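Local structure of phage-related protein (Bordetella bronchiseptica RB50, 3BJQ) at residues E[40-51]-E[73-84]; E[271-279]-E[287-295]. The protein is of unproven function but probably serves as a building block of a phage head shell, as a member of the phage coat proteins. One frame throughout, in Å; residues are numbered along the deposited sequence.

How the contacts relate
Contact 1 is a surface feature, a two-stranded antiparallel ribbon that carries many exposed residues, whereas contact 2 is partly buried and joins the two arms of a hairpin belonging to a larger mixed sheet. Their centres lie 24 Å apart, yet they meet at one end: Tyr43 OH of contact 1 probably hydrogen-bonds Asp294 OD2 of contact 2 at 2.6 Å, and Ile82 packs on the backbone of Asp294 and Asn295. Both rely on antiparallel backbone bonds interrupted by an irregularity, a bulge in 40-51 with 73-84 and a break between two ladders in 271-279 with 287-295. Tyrosine rings lie over backbone and threonine in the first, over proline and isoleucine in the second.

Contact 1 of 2, residues E[40-51]-E[73-84]; sequences VAQYGGKILTFG and FGYEGDPYSIVP
The ring of Tyr80 lies flat against the backbone of Gly44 and Gly45 in a two-stranded antiparallel ribbon, 44-49 beside 75-81, with a beta bulge between Lys46 and Leu48. Gly45 N sits over the centre of the ring, 3.7 Å above its plane, and Gly45 CA lies 3.6 Å from Tyr80 CE2. With CG between its own N and carbonyl carbon (chi1 77°), Tyr80 leans across the partner strand and its hydroxyl donates to Gln42 O at 2.6 Å, meeting that oxygen from above the carbonyl plane. At the other end the ring of Tyr75 crosses Thr49 obliquely, with Thr49 CB over one face, a CH-pi contact of 3.8 Å from Thr49 CB to the ring centroid. Beyond the C-terminal end of 75-81, Ile82 meets Val40 tip to tip, CD1 on CG2, and crosses Tyr43 at about a right angle while Ile82 O lies at the edge of that ring. Tyr80 and Tyr267 of strand 264-269 meet edge-to-face, joining the ribbon to that strand. At the bulge, Ile47 N donates almost straight to Asp78 O at 2.8 Å, and a water bridges Thr49 OG1, 2.6 Å away, to Asp78 N.

Contact 2 of 2, residues E[271-279]-E[287-295]; sequences GHPLVEVPY and WIYGVSDDN
Ile288 O takes two hydrogen bonds, from Tyr279 N at 3.0 Å and from a water that also donates to Val277 O, and a weaker CA-H contact from Pro278 CA at 3.1 Å. The same water accepts from Gly290 N, bridging the break between two short antiparallel ladders, that of Leu274 and Val275 with Ser292 and Val291, and that of Tyr279 with Ile288. Here Pro278 lies side by side with Tyr289, its CB over the centre of the ring, 3.7 Å from the centroid. Tyr279 turns to the other face of the sheet; a chi1 of 67° folds its ring back over the neighbouring strand, across Ile288, whose CB stands over one face, and its hydroxyl goes on to Glu88. At the far end, Asp294 N donates to His272 ND1 at 3.0 Å, nearly straight and in the plane of the imidazole. Pro273, after a cis peptide bond, runs alongside Asp293. Helix 15-22 packs on Val275 and Tyr289. Because ND1 accepts a backbone proton, any proton on a neutral His272 would be expected on NE2, and the water gives Val277 O and Gly290 N a partner where direct strand pairing lapses.

Contact 1 of 2, residues E[40-51]-E[73-84]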
loop_
_atom_site.group_PDB
_atom_site.type_symbol
_atom_site.label_atom_id
_atom_site.label_comp_id
_atom_site.label_asym_id
_atom_site.label_seq_id
_atom_site.Cartn_x
_atom_site.Cartn_y
_atom_site.Cartn_z
ATOM N N VAL E 40 -4.030 17.460 -30.988
ATOM C CA VAL E 40 -4.416 17.003 -32.292
ATOM C C VAL E 40 -3.554 15.762 -32.623
ATOM O O VAL E 40 -2.592 15.454 -31.924
ATOM C CB VAL E 40 -4.259 18.083 -33.423
ATOM C CG1 VAL E 40 -5.005 19.316 -33.104
ATOM C CG2 VAL E 40 -2.804 18.411 -33.732
ATOM N N ALA E 41 -3.929 15.048 -33.669
ATOM C CA ALA E 41 -3.183 13.867 -34.118
ATOM C C ALA E 41 -2.432 14.112 -35.422
ATOM O O ALA E 41 -1.375 13.520 -35.646
ATOM C CB ALA E 41 -4.133 12.699 -34.293
ATOM N N GLN E 42 -2.988 14.957 -36.290
ATOM C CA GLN E 42 -2.426 15.217 -37.629
ATOM C C GLN E 42 -1.424 16.376 -37.672
ATOM O O GLN E 42 -1.676 17.454 -37.108
ATOM C CB GLN E 42 -3.544 15.534 -38.641
ATOM C CG GLN E 42 -4.527 14.393 -38.985
ATOM C CD GLN E 42 -5.635 14.829 -39.986
ATOM O OE1 GLN E 42 -5.784 16.017 -40.310
ATOM N NE2 GLN E 42 -6.408 13.854 -40.478
ATOM N N TYR E 43 -0.313 16.153 -38.378
ATOM C CA TYR E 43 0.702 17.181 -38.609
ATOM C C TYR E 43 0.267 18.216 -39.648
ATOM O O TYR E 43 0.753 19.354 -39.650
ATOM C CB TYR E 43 2.023 16.564 -39.062
ATOM C CG TYR E 43 2.863 16.104 -37.917
ATOM C CD1 TYR E 43 2.650 14.874 -37.326
ATOM C CD2 TYR E 43 3.867 16.905 -37.414
ATOM C CE1 TYR E 43 3.428 14.447 -36.245
ATOM C CE2 TYR E 43 4.648 16.491 -36.342
ATOM C CZ TYR E 43 4.420 15.264 -35.770
ATOM O OH TYR E 43 5.159 14.872 -34.711
ATOM N N GLY E 44 -0.647 17.822 -40.528
ATOM C CA GLY E 44 -1.228 18.726 -41.511
ATOM C C GLY E 44 -2.740 18.579 -41.486
ATOM O O GLY E 44 -3.267 17.492 -41.235
ATOM N N GLY E 45 -3.456 19.670 -41.716
ATOM C CA GLY E 45 -4.909 19.599 -41.699
ATOM C C GLY E 45 -5.525 20.955 -41.894
ATOM O O GLY E 45 -4.890 21.864 -42.425
ATOM N N LYS E 46 -6.773 21.087 -41.462
ATOM C CA LYS E 46 -7.495 22.342 -41.537
ATOM C C LYS E 46 -7.819 22.796 -40.137
ATOM O O LYS E 46 -8.169 21.974 -39.292
ATOM C CB LYS E 46 -8.787 22.174 -42.329
ATOM C CG LYS E 46 -8.645 22.398 -43.845
ATOM C CD LYS E 46 -8.197 21.196 -44.575
ATOM C CE LYS E 46 -8.139 21.486 -46.070
ATOM N NZ LYS E 46 -7.206 22.612 -46.361
ATOM N N ILE E 47 -7.706 24.101 -39.900
ATOM C CA ILE E 47 -8.021 24.683 -38.612
ATOM C C ILE E 47 -9.528 24.657 -38.458
ATOM O O ILE E 47 -10.249 25.162 -39.326
ATOM C CB ILE E 47 -7.531 26.174 -38.513
ATOM C CG1 ILE E 47 -6.008 26.270 -38.662
ATOM C CG2 ILE E 47 -7.996 26.824 -37.199
ATOM C CD1 ILE E 47 -5.486 27.682 -38.823
ATOM N N LEU E 48 -10.013 24.095 -37.358
ATOM C CA LEU E 48 -11.449 24.134 -37.077
ATOM C C LEU E 48 -11.741 25.568 -36.707
ATOM O O LEU E 48 -11.209 26.085 -35.708
ATOM C CB LEU E 48 -11.835 23.144 -35.986
ATOM C CG LEU E 48 -13.344 22.901 -35.876
ATOM C CD1 LEU E 48 -13.920 22.243 -37.151
ATOM C CD2 LEU E 48 -13.617 22.033 -34.678
ATOM N N THR E 49 -12.559 26.221 -37.527
ATOM C CA THR E 49 -12.760 27.670 -37.476
ATOM C C THR E 49 -14.149 28.024 -36.960
ATOM O O THR E 49 -15.136 27.367 -37.277
ATOM C CB THR E 49 -12.492 28.272 -38.870
ATOM O OG1 THR E 49 -11.171 27.903 -39.283
ATOM C CG2 THR E 49 -12.602 29.804 -38.895
ATOM N N PHE E 50 -14.205 29.079 -36.160
ATOM C CA PHE E 50 -15.433 29.523 -35.551
ATOM C C PHE E 50 -15.776 30.926 -36.007
ATOM O O PHE E 50 -15.143 31.900 -35.606
ATOM C CB PHE E 50 -15.301 29.441 -34.031
ATOM C CG PHE E 50 -14.679 28.156 -33.569
ATOM C CD1 PHE E 50 -15.368 26.964 -33.690
ATOM C CD2 PHE E 50 -13.383 28.134 -33.109
ATOM C CE1 PHE E 50 -14.804 25.780 -33.287
ATOM C CE2 PHE E 50 -12.799 26.970 -32.696
ATOM C CZ PHE E 50 -13.523 25.780 -32.764
ATOM N N GLY E 51 -16.787 31.007 -36.860
ATOM C CA GLY E 51 -17.313 32.267 -37.324
ATOM C C GLY E 51 -18.527 32.639 -36.493
ATOM O O GLY E 51 -18.750 32.069 -35.413
ATOM N N PHE E 73 -19.478 22.650 -33.881
ATOM C CA PHE E 73 -19.625 24.105 -33.952
ATOM C C PHE E 73 -18.844 24.730 -35.107
ATOM O O PHE E 73 -19.380 25.605 -35.803
ATOM C CB PHE E 73 -19.194 24.755 -32.651
ATOM C CG PHE E 73 -19.973 24.285 -31.497
ATOM C CD1 PHE E 73 -21.287 24.658 -31.361
ATOM C CD2 PHE E 73 -19.427 23.414 -30.579
ATOM C CE1 PHE E 73 -22.036 24.197 -30.318
ATOM C CE2 PHE E 73 -20.183 22.955 -29.531
ATOM C CZ PHE E 73 -21.474 23.349 -29.413
ATOM N N GLY E 74 -17.608 24.280 -35.318
ATOM C CA GLY E 74 -16.729 24.934 -36.285
ATOM C C GLY E 74 -16.745 24.334 -37.673
ATOM O O GLY E 74 -17.395 23.305 -37.890
ATOM N N TYR E 75 -16.044 24.997 -38.606
ATOM C CA TYR E 75 -15.881 24.520 -39.999
ATOM C C TYR E 75 -14.400 24.383 -40.381
ATOM O O TYR E 75 -13.519 25.044 -39.817
ATOM C CB TYR E 75 -16.591 25.453 -41.010
ATOM C CG TYR E 75 -16.052 26.875 -41.094
ATOM C CD1 TYR E 75 -16.592 27.878 -40.313
ATOM C CD2 TYR E 75 -15.030 27.215 -41.973
ATOM C CE1 TYR E 75 -16.117 29.177 -40.374
ATOM C CE2 TYR E 75 -14.546 28.522 -42.050
ATOM C CZ TYR E 75 -15.089 29.492 -41.229
ATOM O OH TYR E 75 -14.654 30.805 -41.291
ATOM N N GLU E 76 -14.115 23.527 -41.353
ATOM C CA GLU E 76 -12.748 23.390 -41.822
ATOM C C GLU E 76 -12.337 24.653 -42.544
ATOM O O GLU E 76 -12.872 24.984 -43.596
ATOM C CB GLU E 76 -12.587 22.222 -42.775
ATOM C CG GLU E 76 -12.760 20.886 -42.133
ATOM C CD GLU E 76 -12.479 19.759 -43.096
ATOM O OE1 GLU E 76 -12.982 19.818 -44.235
ATOM O OE2 GLU E 76 -11.759 18.819 -42.717
ATOM N N GLY E 77 -11.369 25.359 -41.985
ATOM C CA GLY E 77 -10.934 26.612 -42.566
ATOM C C GLY E 77 -9.590 26.471 -43.204
ATOM O O GLY E 77 -9.351 25.520 -43.925
ATOM N N ASP E 78 -8.712 27.420 -42.905
ATOM C CA ASP E 78 -7.369 27.486 -43.480
ATOM C C ASP E 78 -6.532 26.300 -43.044
ATOM O O ASP E 78 -6.745 25.748 -41.985
ATOM C CB ASP E 78 -6.662 28.795 -43.061
ATOM C CG ASP E 78 -7.259 30.026 -43.726
ATOM O OD1 ASP E 78 -8.115 29.858 -44.605
ATOM O OD2 ASP E 78 -6.861 31.160 -43.384
ATOM N N PRO E 79 -5.573 25.904 -43.877
ATOM C CA PRO E 79 -4.759 24.777 -43.517
ATOM C C PRO E 79 -3.761 25.148 -42.441
ATOM O O PRO E 79 -3.401 26.313 -42.292
ATOM C CB PRO E 79 -4.023 24.454 -44.812
ATOM C CG PRO E 79 -3.918 25.742 -45.498
ATOM C CD PRO E 79 -5.172 26.472 -45.177
ATOM N N TYR E 80 -3.353 24.147 -41.679
ATOM C CA TYR E 80 -2.304 24.309 -40.691
ATOM C C TYR E 80 -1.247 23.269 -40.972
ATOM O O TYR E 80 -1.529 22.226 -41.560
ATOM C CB TYR E 80 -2.829 24.140 -39.261
ATOM C CG TYR E 80 -3.076 22.703 -38.813
ATOM C CD1 TYR E 80 -2.032 21.896 -38.366
ATOM C CD2 TYR E 80 -4.360 22.185 -38.781
ATOM C CE1 TYR E 80 -2.268 20.608 -37.919
ATOM C CE2 TYR E 80 -4.605 20.902 -38.360
ATOM C CZ TYR E 80 -3.562 20.121 -37.927
ATOM O OH TYR E 80 -3.826 18.852 -37.518
ATOM N N SER E 81 -0.034 23.537 -40.502
ATOM C CA SER E 81 1.040 22.597 -40.664
ATOM C C SER E 81 1.964 22.658 -39.454
ATOM O O SER E 81 2.534 23.712 -39.125
ATOM C CB SER E 81 1.807 22.851 -41.963
ATOM O OG SER E 81 2.833 21.878 -42.132
ATOM N N ILE E 82 2.086 21.524 -38.777
ATOM C CA ILE E 82 2.964 21.425 -37.633
ATOM C C ILE E 82 4.269 20.907 -38.216
ATOM O O ILE E 82 4.300 19.832 -38.825
ATOM C CB ILE E 82 2.397 20.469 -36.570
ATOM C CG1 ILE E 82 1.134 21.071 -35.953
ATOM C CG2 ILE E 82 3.453 20.155 -35.497
ATOM C CD1 ILE E 82 0.311 20.105 -35.136
ATOM N N VAL E 83 5.335 21.686 -38.070
ATOM C CA VAL E 83 6.650 21.279 -38.577
ATOM C C VAL E 83 7.357 20.467 -37.491
ATOM O O VAL E 83 7.494 20.936 -36.351
ATOM C CB VAL E 83 7.516 22.497 -39.036
ATOM C CG1 VAL E 83 8.963 22.082 -39.334
ATOM C CG2 VAL E 83 6.907 23.138 -40.283
ATOM N N PRO E 84 7.763 19.226 -37.823
ATOM C CA PRO E 84 8.524 18.440 -36.876
ATOM C C PRO E 84 9.810 19.178 -36.536
ATOM O O PRO E 84 10.615 19.445 -37.420
ATOM C CB PRO E 84 8.831 17.152 -37.650
ATOM C CG PRO E 84 7.828 17.072 -38.679
ATOM C CD PRO E 84 7.542 18.481 -39.073
HETATM O O HOH W 1 3.005 19.183 -41.838
HETATM O O HOH W 2 -9.421 29.313 -40.496
#

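Contact 2 of 2, residues E[271-279]-E[287-295]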
loop_
_atom_site.group_PDB
_atom_site.type_symbol
_atom_site.label_atom_id
_atom_site.label_comp_id
_atom_site.label_asym_id
_atom_site.label_seq_id
_atom_site.Cartn_x
_atom_site.Cartn_y
_atom_site.Cartn_z
ATOM N N GLY E 271 0.326 13.899 -26.573
ATOM C CA GLY E 271 1.427 13.301 -25.827
ATOM C C GLY E 271 2.656 14.175 -25.718
ATOM O O GLY E 271 3.478 13.964 -24.828
ATOM N N HIS E 272 2.787 15.170 -26.589
ATOM C CA HIS E 272 3.935 16.067 -26.535
ATOM C C HIS E 272 3.765 17.047 -25.366
ATOM O O HIS E 272 2.658 17.449 -25.060
ATOM C CB HIS E 272 4.121 16.781 -27.866
ATOM C CG HIS E 272 4.576 15.876 -28.963
ATOM N ND1 HIS E 272 5.351 16.305 -30.017
ATOM C CD2 HIS E 272 4.424 14.543 -29.132
ATOM C CE1 HIS E 272 5.607 15.290 -30.816
ATOM N NE2 HIS E 272 5.058 14.208 -30.301
ATOM N N PRO E 273 4.862 17.450 -24.714
ATOM C CA PRO E 273 6.245 17.103 -24.975
ATOM C C PRO E 273 6.646 15.699 -24.563
ATOM O O PRO E 273 6.201 15.227 -23.520
ATOM C CB PRO E 273 7.015 18.112 -24.117
ATOM C CG PRO E 273 6.108 18.403 -23.017
ATOM C CD PRO E 273 4.752 18.421 -23.617
ATOM N N LEU E 274 7.494 15.080 -25.387
ATOM C CA LEU E 274 8.065 13.756 -25.127
ATOM C C LEU E 274 9.584 13.865 -25.052
ATOM O O LEU E 274 10.164 14.616 -25.795
ATOM C CB LEU E 274 7.752 12.777 -26.270
ATOM C CG LEU E 274 6.323 12.411 -26.682
ATOM C CD1 LEU E 274 6.349 11.747 -28.073
ATOM C CD2 LEU E 274 5.612 11.517 -25.640
ATOM N N VAL E 275 10.199 13.117 -24.144
ATOM C CA VAL E 275 11.651 12.994 -24.059
ATOM C C VAL E 275 11.979 11.522 -24.301
ATOM O O VAL E 275 11.357 10.631 -23.699
ATOM C CB VAL E 275 12.182 13.386 -22.690
ATOM C CG1 VAL E 275 13.684 13.296 -22.674
ATOM C CG2 VAL E 275 11.714 14.815 -22.333
ATOM N N GLU E 276 12.944 11.292 -25.187
ATOM C CA GLU E 276 13.414 9.957 -25.540
ATOM C C GLU E 276 14.551 9.479 -24.634
ATOM O O GLU E 276 15.301 10.292 -24.051
ATOM C CB GLU E 276 13.925 9.950 -26.983
ATOM C CG GLU E 276 12.863 10.331 -28.008
ATOM C CD GLU E 276 13.433 10.590 -29.415
ATOM O OE1 GLU E 276 14.405 9.889 -29.815
ATOM O OE2 GLU E 276 12.897 11.506 -30.106
ATOM N N VAL E 277 14.673 8.159 -24.509
ATOM C CA VAL E 277 15.771 7.565 -23.755
ATOM C C VAL E 277 17.082 8.084 -24.359
ATOM O O VAL E 277 17.156 8.294 -25.580
ATOM C CB VAL E 277 15.729 6.022 -23.805
ATOM C CG1 VAL E 277 14.520 5.496 -23.075
ATOM C CG2 VAL E 277 15.756 5.514 -25.252
ATOM N N PRO E 278 18.084 8.386 -23.518
ATOM C CA PRO E 278 19.314 8.951 -24.075
ATOM C C PRO E 278 20.166 7.961 -24.821
ATOM O O PRO E 278 20.062 6.762 -24.589
ATOM C CB PRO E 278 20.085 9.415 -22.840
ATOM C CG PRO E 278 19.568 8.576 -21.718
ATOM C CD PRO E 278 18.130 8.287 -22.048
ATOM N N TYR E 279 21.032 8.481 -25.686
ATOM C CA TYR E 279 22.083 7.701 -26.306
ATOM C C TYR E 279 23.399 8.430 -26.068
ATOM O O TYR E 279 23.416 9.624 -25.807
ATOM C CB TYR E 279 21.819 7.462 -27.810
ATOM C CG TYR E 279 21.881 8.682 -28.709
ATOM C CD1 TYR E 279 23.086 9.118 -29.261
ATOM C CD2 TYR E 279 20.726 9.366 -29.045
ATOM C CE1 TYR E 279 23.137 10.239 -30.100
ATOM C CE2 TYR E 279 20.754 10.480 -29.867
ATOM C CZ TYR E 279 21.952 10.920 -30.395
ATOM O OH TYR E 279 21.944 12.042 -31.210
ATOM N N TRP E 287 25.743 12.577 -23.453
ATOM C CA TRP E 287 24.519 11.792 -23.548
ATOM C C TRP E 287 23.458 12.707 -24.139
ATOM O O TRP E 287 23.326 13.831 -23.701
ATOM C CB TRP E 287 24.051 11.279 -22.187
ATOM C CG TRP E 287 24.897 10.199 -21.678
ATOM C CD1 TRP E 287 26.005 10.337 -20.902
ATOM C CD2 TRP E 287 24.731 8.795 -21.902
ATOM N NE1 TRP E 287 26.537 9.102 -20.617
ATOM C CE2 TRP E 287 25.769 8.137 -21.209
ATOM C CE3 TRP E 287 23.787 8.025 -22.590
ATOM C CZ2 TRP E 287 25.918 6.756 -21.221
ATOM C CZ3 TRP E 287 23.917 6.644 -22.577
ATOM C CH2 TRP E 287 24.991 6.022 -21.912
ATOM N N ILE E 288 22.698 12.193 -25.110
ATOM C CA ILE E 288 21.757 12.982 -25.897
ATOM C C ILE E 288 20.317 12.494 -25.725
ATOM O O ILE E 288 20.015 11.326 -25.983
ATOM C CB ILE E 288 22.104 12.900 -27.419
ATOM C CG1 ILE E 288 23.540 13.334 -27.669
ATOM C CG2 ILE E 288 21.178 13.760 -28.273
ATOM C CD1 ILE E 288 23.811 14.742 -27.315
ATOM N N TYR E 289 19.432 13.394 -25.305
ATOM C CA TYR E 289 17.991 13.091 -25.192
ATOM C C TYR E 289 17.227 13.834 -26.268
ATOM O O TYR E 289 17.214 15.068 -26.288
ATOM C CB TYR E 289 17.413 13.521 -23.861
ATOM C CG TYR E 289 18.094 12.992 -22.645
ATOM C CD1 TYR E 289 19.300 13.533 -22.223
ATOM C CD2 TYR E 289 17.489 12.019 -21.847
ATOM C CE1 TYR E 289 19.924 13.088 -21.091
ATOM C CE2 TYR E 289 18.098 11.586 -20.690
ATOM C CZ TYR E 289 19.324 12.131 -20.317
ATOM O OH TYR E 289 19.966 11.705 -19.181
ATOM N N GLY E 290 16.561 13.087 -27.136
ATOM C CA GLY E 290 15.719 13.669 -28.144
ATOM C C GLY E 290 14.494 14.214 -27.438
ATOM O O GLY E 290 13.897 13.526 -26.617
ATOM N N VAL E 291 14.148 15.454 -27.745
ATOM C CA VAL E 291 12.989 16.129 -27.141
ATOM C C VAL E 291 12.070 16.627 -28.278
ATOM O O VAL E 291 12.506 17.315 -29.205
ATOM C CB VAL E 291 13.413 17.314 -26.284
ATOM C CG1 VAL E 291 12.175 17.951 -25.619
ATOM C CG2 VAL E 291 14.431 16.861 -25.252
ATOM N N SER E 292 10.804 16.251 -28.197
ATOM C CA SER E 292 9.825 16.580 -29.206
ATOM C C SER E 292 8.663 17.322 -28.576
ATOM O O SER E 292 8.114 16.865 -27.604
ATOM C CB SER E 292 9.337 15.279 -29.849
ATOM O OG SER E 292 10.302 14.780 -30.775
ATOM N N ASP E 293 8.300 18.474 -29.142
ATOM C CA ASP E 293 7.107 19.213 -28.713
ATOM C C ASP E 293 6.526 19.936 -29.925
ATOM O O ASP E 293 6.581 21.166 -30.027
ATOM C CB ASP E 293 7.435 20.195 -27.588
ATOM C CG ASP E 293 6.195 20.635 -26.857
ATOM O OD1 ASP E 293 5.106 20.303 -27.388
ATOM O OD2 ASP E 293 6.291 21.289 -25.779
ATOM N N ASP E 294 5.967 19.144 -30.839
ATOM C CA ASP E 294 5.539 19.600 -32.148
ATOM C C ASP E 294 4.175 20.260 -32.022
ATOM O O ASP E 294 3.210 19.641 -31.579
ATOM C CB ASP E 294 5.465 18.424 -33.138
ATOM C CG ASP E 294 6.844 17.854 -33.501
ATOM O OD1 ASP E 294 7.845 18.606 -33.473
ATOM O OD2 ASP E 294 6.909 16.659 -33.862
ATOM N N ASN E 295 4.115 21.525 -32.395
ATOM C CA ASN E 295 2.930 22.333 -32.181
ATOM C C ASN E 295 2.873 23.488 -33.166
ATOM O O ASN E 295 3.862 23.815 -33.818
ATOM C CB ASN E 295 2.924 22.886 -30.750
ATOM C CG ASN E 295 3.940 24.022 -30.544
ATOM O OD1 ASN E 295 3.585 25.205 -30.640
ATOM N ND2 ASN E 295 5.204 23.663 -30.260
HETATM O O HOH W 3 17.700 10.289 -27.227
#